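Local structure of Obg-like ATPase 1 (Schizosaccharomyces pombe, 1NI3) at residues A[85-90]-A[296-301]; A[34-39]-A[265-270]; A[14-19]-A[115-120]. The protein hydrolyses ATP, and GTP less efficiently, with magnesium as cofactor, and negatively regulates the G2/M transition of the cell cycle. One frame throughout, in Å; residues are numbered along the deposited sequence.

In the fold
The three contacts are set round the central sheet of the P-loop G domain. Along the chain their segments come in the order 14-19, 34-39, 85-90, 115-120, 265-270 and 296-301, so each contact crosses the others. Contact 1 sets helix 294-304 on strand 81-90; contact 2, about 15 Å away between centres, joins helix 33-42, after the nucleotide loop, to the start of helix 267-273. I297 links these two by touching F36 and M265. Contact 3, its centre about 12 Å from that of contact 1 and about 23 Å from that of contact 2, lies where the N-terminal segment meets the beginning of strand 118-124. The helix of contact 1 thus bridges toward both the nucleotide end and strand 118-124.

Contact 1 (A[85-90]-A[296-301]); sequences AFLTVF and KIIVTG
L87 reaches from strand 81-90 to I298 and G301 of helix 294-304, a helix-on-sheet contact in the core of the P-loop G domain. The contact is small, burying 140 Å² in all, and on the strand side rests on a single leucine.

Along the helix, K296, in the first turn, serves the helix itself: its carbonyl O takes both the backbone N and the hydroxyl of T300, the latter at 2.7 Å from OG1 to O and from above the carbonyl plane. I297 turns its side chain to I263 of strand 262-265, while its carbonyl O accepts a hydrogen bond from the hydroxyl of Y120 on strand 118-124. I298 is the main partner of the leucine. Its CG2 branch, anti to the backbone N, lies 4.2 Å from L87 CB, and V63 of strand 60-65 and P66 pack on the same isoleucine. V299 points away from the strand and leans on P66.

G301 closes the contact about one turn after I298, its bare CA facing the CD2 methyl of the leucine. With CG anti to its own backbone N (chi1 170°), L87 extends from the strand toward the helix. Its CD2 methyl ends 4.2 Å from G301 CA and 3.7 Å from the carbonyl O of I298.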
loop_
_atom_site.group_PDB
_atom_site.type_symbol
_atom_site.label_atom_id
_atom_site.label_comp_id
_atom_site.label_asym_id
_atom_site.label_seq_id
_atom_site.Cartn_x
_atom_site.Cartn_y
_atom_site.Cartn_z
ATOM N N ALA A 85 3.529 10.295 9.402
ATOM C CA ALA A 85 4.103 9.409 8.404
ATOM C C ALA A 85 3.309 9.688 7.135
ATOM O O ALA A 85 2.314 10.413 7.173
ATOM C CB ALA A 85 3.926 7.962 8.831
ATOM N N PHE A 86 3.732 9.124 6.012
ATOM C CA PHE A 86 3.001 9.354 4.781
ATOM C C PHE A 86 2.918 8.162 3.855
ATOM O O PHE A 86 3.910 7.456 3.652
ATOM C CB PHE A 86 3.596 10.536 4.023
ATOM C CG PHE A 86 3.349 11.852 4.691
ATOM C CD1 PHE A 86 4.305 12.427 5.513
ATOM C CD2 PHE A 86 2.132 12.505 4.534
ATOM C CE1 PHE A 86 4.057 13.647 6.167
ATOM C CE2 PHE A 86 1.877 13.723 5.186
ATOM C CZ PHE A 86 2.842 14.291 6.003
ATOM N N LEU A 87 1.718 7.925 3.321
ATOM C CA LEU A 87 1.486 6.858 2.340
ATOM C C LEU A 87 1.344 7.556 0.991
ATOM O O LEU A 87 0.506 8.448 0.820
ATOM C CB LEU A 87 0.186 6.074 2.599
ATOM C CG LEU A 87 -0.175 5.124 1.436
ATOM C CD1 LEU A 87 0.858 4.015 1.353
ATOM C CD2 LEU A 87 -1.558 4.536 1.614
ATOM N N THR A 88 2.176 7.159 0.041
ATOM C CA THR A 88 2.133 7.737 -1.292
ATOM C C THR A 88 1.011 7.058 -2.100
ATOM O O THR A 88 0.875 5.830 -2.107
ATOM C CB THR A 88 3.492 7.560 -1.989
ATOM O OG1 THR A 88 4.499 8.203 -1.198
ATOM C CG2 THR A 88 3.476 8.178 -3.380
ATOM N N VAL A 89 0.185 7.861 -2.759
ATOM C CA VAL A 89 -0.908 7.322 -3.551
ATOM C C VAL A 89 -0.899 7.958 -4.937
ATOM O O VAL A 89 -1.027 9.173 -5.071
ATOM C CB VAL A 89 -2.260 7.585 -2.845
ATOM C CG1 VAL A 89 -3.401 6.917 -3.609
ATOM C CG2 VAL A 89 -2.203 7.087 -1.420
ATOM N N PHE A 90 -0.744 7.124 -5.964
ATOM C CA PHE A 90 -0.706 7.613 -7.337
ATOM C C PHE A 90 -1.983 7.467 -8.138
ATOM O O PHE A 90 -2.674 6.435 -8.087
ATOM C CB PHE A 90 0.435 6.966 -8.114
ATOM C CG PHE A 90 1.732 7.712 -7.994
ATOM C CD1 PHE A 90 2.811 7.153 -7.326
ATOM C CD2 PHE A 90 1.866 8.997 -8.519
ATOM C CE1 PHE A 90 3.999 7.863 -7.177
ATOM C CE2 PHE A 90 3.058 9.713 -8.373
ATOM C CZ PHE A 90 4.123 9.150 -7.705
ATOM N N LYS A 296 -9.113 4.101 7.547
ATOM C CA LYS A 296 -9.028 2.667 7.306
ATOM C C LYS A 296 -8.316 2.376 5.991
ATOM O O LYS A 296 -7.379 1.575 5.963
ATOM C CB LYS A 296 -10.413 2.043 7.242
ATOM C CG LYS A 296 -10.429 0.599 6.779
ATOM C CD LYS A 296 -9.791 -0.313 7.815
ATOM C CE LYS A 296 -10.052 -1.801 7.535
ATOM N NZ LYS A 296 -11.491 -2.224 7.712
ATOM N N ILE A 297 -8.747 3.003 4.896
ATOM C CA ILE A 297 -8.084 2.752 3.619
ATOM C C ILE A 297 -6.572 2.964 3.735
ATOM O O ILE A 297 -5.796 2.024 3.535
ATOM C CB ILE A 297 -8.649 3.656 2.515
ATOM C CG1 ILE A 297 -10.081 3.225 2.165
ATOM C CG2 ILE A 297 -7.763 3.580 1.268
ATOM C CD1 ILE A 297 -10.793 4.133 1.220
ATOM N N ILE A 298 -6.149 4.187 4.048
ATOM C CA ILE A 298 -4.724 4.453 4.160
ATOM C C ILE A 298 -3.959 3.473 5.041
ATOM O O ILE A 298 -2.895 2.977 4.658
ATOM C CB ILE A 298 -4.456 5.901 4.650
ATOM C CG1 ILE A 298 -4.569 6.867 3.468
ATOM C CG2 ILE A 298 -3.052 6.031 5.238
ATOM C CD1 ILE A 298 -5.959 7.008 2.958
ATOM N N VAL A 299 -4.489 3.173 6.216
ATOM C CA VAL A 299 -3.783 2.244 7.084
ATOM C C VAL A 299 -3.600 0.933 6.348
ATOM O O VAL A 299 -2.483 0.405 6.281
ATOM C CB VAL A 299 -4.546 1.953 8.357
ATOM C CG1 VAL A 299 -3.859 0.847 9.109
ATOM C CG2 VAL A 299 -4.621 3.202 9.213
ATOM N N THR A 300 -4.689 0.400 5.799
ATOM C CA THR A 300 -4.598 -0.857 5.079
ATOM C C THR A 300 -3.494 -0.813 4.023
ATOM O O THR A 300 -2.774 -1.794 3.820
ATOM C CB THR A 300 -5.919 -1.189 4.390
ATOM O OG1 THR A 300 -7.005 -1.052 5.316
ATOM C CG2 THR A 300 -5.891 -2.614 3.863
ATOM N N GLY A 301 -3.362 0.336 3.366
ATOM C CA GLY A 301 -2.341 0.489 2.348
ATOM C C GLY A 301 -0.965 0.470 2.984
ATOM O O GLY A 301 -0.111 -0.363 2.638
#

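Contact 2 (A[34-39]-A[265-270]); sequences STFFRA and MSVAFE. With SO4 (sulfate ion), chain B.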
loop_
_atom_site.group_PDB
_atom_site.type_symbol
_atom_site.label_atom_id
_atom_site.label_comp_id
_atom_site.label_asym_id
_atom_site.label_seq_id
_atom_site.Cartn_x
_atom_site.Cartn_y
_atom_site.Cartn_z
ATOM N N SER A 34 -10.946 9.303 -10.321
ATOM C CA SER A 34 -10.507 10.691 -10.260
ATOM C C SER A 34 -11.123 11.439 -9.109
ATOM O O SER A 34 -10.463 12.248 -8.455
ATOM C CB SER A 34 -10.847 11.414 -11.558
ATOM O OG SER A 34 -10.123 10.851 -12.647
ATOM N N THR A 35 -12.402 11.189 -8.868
ATOM C CA THR A 35 -13.087 11.854 -7.772
ATOM C C THR A 35 -12.569 11.342 -6.434
ATOM O O THR A 35 -12.533 12.101 -5.470
ATOM C CB THR A 35 -14.599 11.638 -7.859
ATOM O OG1 THR A 35 -14.865 10.478 -8.661
ATOM C CG2 THR A 35 -15.265 12.853 -8.485
ATOM N N PHE A 36 -12.159 10.071 -6.385
ATOM C CA PHE A 36 -11.625 9.478 -5.167
ATOM C C PHE A 36 -10.299 10.128 -4.846
ATOM O O PHE A 36 -10.026 10.477 -3.695
ATOM C CB PHE A 36 -11.423 7.969 -5.332
ATOM C CG PHE A 36 -10.831 7.310 -4.112
ATOM C CD1 PHE A 36 -11.400 7.511 -2.856
ATOM C CD2 PHE A 36 -9.693 6.505 -4.208
ATOM C CE1 PHE A 36 -10.826 6.932 -1.699
ATOM C CE2 PHE A 36 -9.109 5.918 -3.062
ATOM C CZ PHE A 36 -9.680 6.127 -1.810
ATOM N N PHE A 37 -9.479 10.287 -5.877
ATOM C CA PHE A 37 -8.172 10.906 -5.716
ATOM C C PHE A 37 -8.306 12.356 -5.253
ATOM O O PHE A 37 -7.739 12.747 -4.229
ATOM C CB PHE A 37 -7.407 10.875 -7.032
ATOM C CG PHE A 37 -6.014 11.383 -6.920
ATOM C CD1 PHE A 37 -5.006 10.574 -6.416
ATOM C CD2 PHE A 37 -5.713 12.688 -7.267
ATOM C CE1 PHE A 37 -3.707 11.062 -6.264
ATOM C CE2 PHE A 37 -4.426 13.185 -7.120
ATOM C CZ PHE A 37 -3.424 12.370 -6.615
ATOM N N ARG A 38 -9.070 13.149 -6.002
ATOM C CA ARG A 38 -9.261 14.547 -5.641
ATOM C C ARG A 38 -9.765 14.654 -4.204
ATOM O O ARG A 38 -9.448 15.608 -3.496
ATOM C CB ARG A 38 -10.241 15.229 -6.605
ATOM C CG ARG A 38 -10.269 16.758 -6.470
ATOM C CD ARG A 38 -11.432 17.392 -7.223
ATOM N NE ARG A 38 -11.286 17.262 -8.670
ATOM C CZ ARG A 38 -10.432 17.970 -9.406
ATOM N NH1 ARG A 38 -9.642 18.869 -8.832
ATOM N NH2 ARG A 38 -10.367 17.783 -10.720
ATOM N N ALA A 39 -10.551 13.669 -3.781
ATOM C CA ALA A 39 -11.102 13.622 -2.419
ATOM C C ALA A 39 -9.969 13.484 -1.406
ATOM O O ALA A 39 -9.885 14.234 -0.427
ATOM C CB ALA A 39 -12.047 12.439 -2.282
HETATM N N MSE A 265 -17.040 1.542 0.478
HETATM C CA MSE A 265 -16.937 2.982 0.682
HETATM C C MSE A 265 -17.903 3.754 -0.209
HETATM O O MSE A 265 -18.727 3.178 -0.903
HETATM C CB MSE A 265 -15.544 3.414 0.301
HETATM C CG MSE A 265 -15.329 3.328 -1.192
HETATM SE SE MSE A 265 -13.798 4.408 -1.649
HETATM C CE MSE A 265 -14.554 6.105 -1.038
ATOM N N SER A 266 -17.750 5.070 -0.203
ATOM C CA SER A 266 -18.564 5.954 -1.015
ATOM C C SER A 266 -17.805 7.247 -1.327
ATOM O O SER A 266 -17.842 8.203 -0.551
ATOM C CB SER A 266 -19.873 6.275 -0.293
ATOM O OG SER A 266 -20.534 7.380 -0.918
ATOM N N VAL A 267 -17.103 7.253 -2.456
ATOM C CA VAL A 267 -16.327 8.409 -2.892
ATOM C C VAL A 267 -17.147 9.691 -2.817
ATOM O O VAL A 267 -16.614 10.786 -2.560
ATOM C CB VAL A 267 -15.869 8.244 -4.340
ATOM C CG1 VAL A 267 -15.140 9.501 -4.814
ATOM C CG2 VAL A 267 -14.973 7.022 -4.458
ATOM N N ALA A 268 -18.447 9.542 -3.047
ATOM C CA ALA A 268 -19.391 10.650 -3.015
ATOM C C ALA A 268 -19.443 11.228 -1.625
ATOM O O ALA A 268 -19.389 12.442 -1.439
ATOM C CB ALA A 268 -20.773 10.133 -3.409
ATOM N N PHE A 269 -19.547 10.327 -0.654
ATOM C CA PHE A 269 -19.628 10.703 0.751
ATOM C C PHE A 269 -18.308 11.244 1.252
ATOM O O PHE A 269 -18.276 12.272 1.936
ATOM C CB PHE A 269 -19.986 9.501 1.624
ATOM C CG PHE A 269 -20.026 9.827 3.089
ATOM C CD1 PHE A 269 -20.970 10.714 3.580
ATOM C CD2 PHE A 269 -19.095 9.295 3.972
ATOM C CE1 PHE A 269 -20.960 11.100 4.922
ATOM C CE2 PHE A 269 -19.080 9.676 5.319
ATOM C CZ PHE A 269 -20.020 10.570 5.795
ATOM N N GLU A 270 -17.222 10.534 0.945
ATOM C CA GLU A 270 -15.911 10.975 1.388
ATOM C C GLU A 270 -15.749 12.408 0.917
ATOM O O GLU A 270 -15.444 13.303 1.707
ATOM C CB GLU A 270 -14.809 10.089 0.806
ATOM C CG GLU A 270 -14.741 8.667 1.364
ATOM C CD GLU A 270 -14.529 8.620 2.870
ATOM O OE1 GLU A 270 -13.699 9.397 3.395
ATOM O OE2 GLU A 270 -15.184 7.782 3.523
HETATM S S SO4 B . -13.275 7.334 -13.202
HETATM O O1 SO4 B . -12.748 6.018 -12.794
HETATM O O2 SO4 B . -12.479 8.411 -12.575
HETATM O O3 SO4 B . -14.690 7.447 -12.796
HETATM O O4 SO4 B . -13.181 7.463 -14.670
#
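V267 packs against T35 and F36 where helix 33-42, which follows the P-loop of this G domain, lies beside the start of helix 267-273. The tight part is apolar and buried. The two methyls of the valine divide the work: CG1 sits against the backbone, 3.4 Å from F36 N, while CG2 approaches the side chain, 3.8 Å from F36 CB. The F36 side chain, with CG trans to the backbone N (chi1 178°), carries its ring past the valine to selenomethionine M265. There the selenium lies 4.4 Å from the ring centroid, 32° off the normal, an oblique Met-aromatic contact, and the bend at chi3 brings the CE methyl to ring atoms CD1 and CE1. L230 and I297 also pack round this phenylalanine.

S266 caps the second helix, its OG accepting from F269 N, and V267 N is held by N232 OD1.

The loose side faces the nucleotide site. T35 is exposed and touches V267 CG1 through its backbone C (3.6 Å) and its CB (3.8 Å), whereas S34 turns away from the other helix. Both belong to the predicted ATP site, and S34 probably also binds magnesium, as in relatives. A sulfate, probably from the crystallisation liquor, occupies the loop, bound by the backbone N of N30, V31 and G32 and by K33 NZ. S34 N donates to the sulfate O2 over 2.9 Å, nearly straight.

Contact 3 (A[14-19]-A[115-120]); sequences WGRPGN and AVDAIY
R16 and D117 form a salt bridge between the N-terminal loop ahead of strand 22-27 and the turn that leads into strand 118-124, at the N-terminal ends of these two neighbouring inner strands of the central sheet of the G domain. The arginine can be followed outward. Its CB already lies 3.3 Å from D117 OD1, and with CG anti to the backbone N (chi1 176°) the chain sets off past the aspartate. CG and CD run on at 3.9 and 4.0 Å from that same oxygen, and the bends at chi2 and chi3 fold the chain round it. NE then makes the bond itself, 3.1 Å to OD1 with an N-H...O angle of 166°. The oxygen lies in the guanidinium plane and is met on its syn side, although the guanidinium and carboxylate planes stand 79° apart. Beyond CZ, NH2 donates to R114 O, and reaches V116 O, which K225 also binds, through a weak bond of 3.4 Å. An alanine here would remove the whole guanidinium and would probably leave D117 OD1 without its charged mate, and the carbonyl of R114 without its arginine donor. The other carboxylate oxygen, D117 OD2, is engaged elsewhere, by the backbone N of K22.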
loop_
_atom_site.group_PDB
_atom_site.type_symbol
_atom_site.label_atom_id
_atom_site.label_comp_id
_atom_site.label_asym_id
_atom_site.label_seq_id
_atom_site.Cartn_x
_atom_site.Cartn_y
_atom_site.Cartn_z
ATOM N N TRP A 14 8.256 -9.983 0.764
ATOM C CA TRP A 14 7.817 -10.036 -0.614
ATOM C C TRP A 14 7.682 -8.642 -1.226
ATOM O O TRP A 14 7.208 -7.722 -0.572
ATOM C CB TRP A 14 6.481 -10.776 -0.619
ATOM C CG TRP A 14 5.785 -10.840 -1.896
ATOM C CD1 TRP A 14 5.100 -9.842 -2.499
ATOM C CD2 TRP A 14 5.696 -11.979 -2.757
ATOM N NE1 TRP A 14 4.596 -10.279 -3.697
ATOM C CE2 TRP A 14 4.966 -11.588 -3.891
ATOM C CE3 TRP A 14 6.193 -13.289 -2.693
ATOM C CZ2 TRP A 14 4.687 -12.456 -4.949
ATOM C CZ3 TRP A 14 5.919 -14.157 -3.739
ATOM C CH2 TRP A 14 5.185 -13.729 -4.864
ATOM N N GLY A 15 8.099 -8.483 -2.476
ATOM C CA GLY A 15 7.990 -7.180 -3.101
ATOM C C GLY A 15 9.305 -6.448 -3.283
ATOM O O GLY A 15 10.387 -6.996 -3.071
ATOM N N ARG A 16 9.201 -5.191 -3.685
ATOM C CA ARG A 16 10.367 -4.362 -3.934
ATOM C C ARG A 16 11.089 -3.948 -2.636
ATOM O O ARG A 16 10.457 -3.700 -1.608
ATOM C CB ARG A 16 9.904 -3.143 -4.747
ATOM C CG ARG A 16 10.932 -2.090 -5.055
ATOM C CD ARG A 16 10.836 -1.642 -6.523
ATOM N NE ARG A 16 9.484 -1.286 -6.958
ATOM C CZ ARG A 16 9.149 -1.101 -8.239
ATOM N NH1 ARG A 16 10.062 -1.242 -9.194
ATOM N NH2 ARG A 16 7.908 -0.775 -8.580
ATOM N N PRO A 17 12.431 -3.923 -2.658
ATOM C CA PRO A 17 13.281 -3.548 -1.520
ATOM C C PRO A 17 13.157 -2.079 -1.153
ATOM O O PRO A 17 12.947 -1.233 -2.031
ATOM C CB PRO A 17 14.691 -3.856 -2.019
ATOM C CG PRO A 17 14.471 -4.989 -2.952
ATOM C CD PRO A 17 13.245 -4.542 -3.715
ATOM N N GLY A 18 13.286 -1.780 0.140
ATOM C CA GLY A 18 13.237 -0.395 0.577
ATOM C C GLY A 18 12.123 0.068 1.494
ATOM O O GLY A 18 11.354 -0.734 2.024
ATOM N N ASN A 19 12.048 1.386 1.677
ATOM C CA ASN A 19 11.039 1.989 2.533
ATOM C C ASN A 19 10.081 2.849 1.736
ATOM O O ASN A 19 8.882 2.818 1.989
ATOM C CB ASN A 19 11.683 2.850 3.620
ATOM C CG ASN A 19 12.735 2.100 4.418
ATOM O OD1 ASN A 19 12.450 1.092 5.072
ATOM N ND2 ASN A 19 13.965 2.591 4.362
ATOM N N ALA A 115 5.208 0.868 -11.853
ATOM C CA ALA A 115 6.075 1.687 -11.026
ATOM C C ALA A 115 5.559 1.797 -9.604
ATOM O O ALA A 115 6.114 2.520 -8.776
ATOM C CB ALA A 115 6.208 3.073 -11.634
ATOM N N VAL A 116 4.504 1.055 -9.314
ATOM C CA VAL A 116 3.873 1.101 -8.000
ATOM C C VAL A 116 4.088 -0.232 -7.240
ATOM O O VAL A 116 4.606 -1.199 -7.811
ATOM C CB VAL A 116 2.373 1.470 -8.201
ATOM C CG1 VAL A 116 1.451 0.351 -7.754
ATOM C CG2 VAL A 116 2.076 2.786 -7.533
ATOM N N ASP A 117 3.716 -0.297 -5.961
ATOM C CA ASP A 117 3.935 -1.522 -5.174
ATOM C C ASP A 117 2.684 -2.141 -4.541
ATOM O O ASP A 117 2.711 -3.296 -4.126
ATOM C CB ASP A 117 4.949 -1.231 -4.080
ATOM C CG ASP A 117 6.194 -0.605 -4.620
ATOM O OD1 ASP A 117 7.116 -1.367 -5.001
ATOM O OD2 ASP A 117 6.246 0.646 -4.693
ATOM N N ALA A 118 1.604 -1.363 -4.453
ATOM C CA ALA A 118 0.333 -1.816 -3.894
ATOM C C ALA A 118 -0.807 -1.158 -4.665
ATOM O O ALA A 118 -0.848 0.065 -4.815
ATOM C CB ALA A 118 0.265 -1.467 -2.420
ATOM N N ILE A 119 -1.732 -1.986 -5.131
ATOM C CA ILE A 119 -2.867 -1.529 -5.909
ATOM C C ILE A 119 -4.157 -1.296 -5.134
ATOM O O ILE A 119 -4.562 -2.101 -4.288
ATOM C CB ILE A 119 -3.175 -2.534 -7.049
ATOM C CG1 ILE A 119 -2.187 -2.351 -8.187
ATOM C CG2 ILE A 119 -4.586 -2.347 -7.571
ATOM C CD1 ILE A 119 -2.482 -3.200 -9.351
ATOM N N TYR A 120 -4.791 -0.173 -5.438
ATOM C CA TYR A 120 -6.058 0.189 -4.837
ATOM C C TYR A 120 -7.071 0.006 -5.958
ATOM O O TYR A 120 -7.221 0.885 -6.800
ATOM C CB TYR A 120 -6.034 1.648 -4.421
ATOM C CG TYR A 120 -5.515 1.867 -3.021
ATOM C CD1 TYR A 120 -6.108 1.230 -1.950
ATOM C CD2 TYR A 120 -4.479 2.761 -2.762
ATOM C CE1 TYR A 120 -5.701 1.472 -0.655
ATOM C CE2 TYR A 120 -4.057 3.022 -1.466
ATOM C CZ TYR A 120 -4.679 2.371 -0.415
ATOM O OH TYR A 120 -4.312 2.616 0.881
#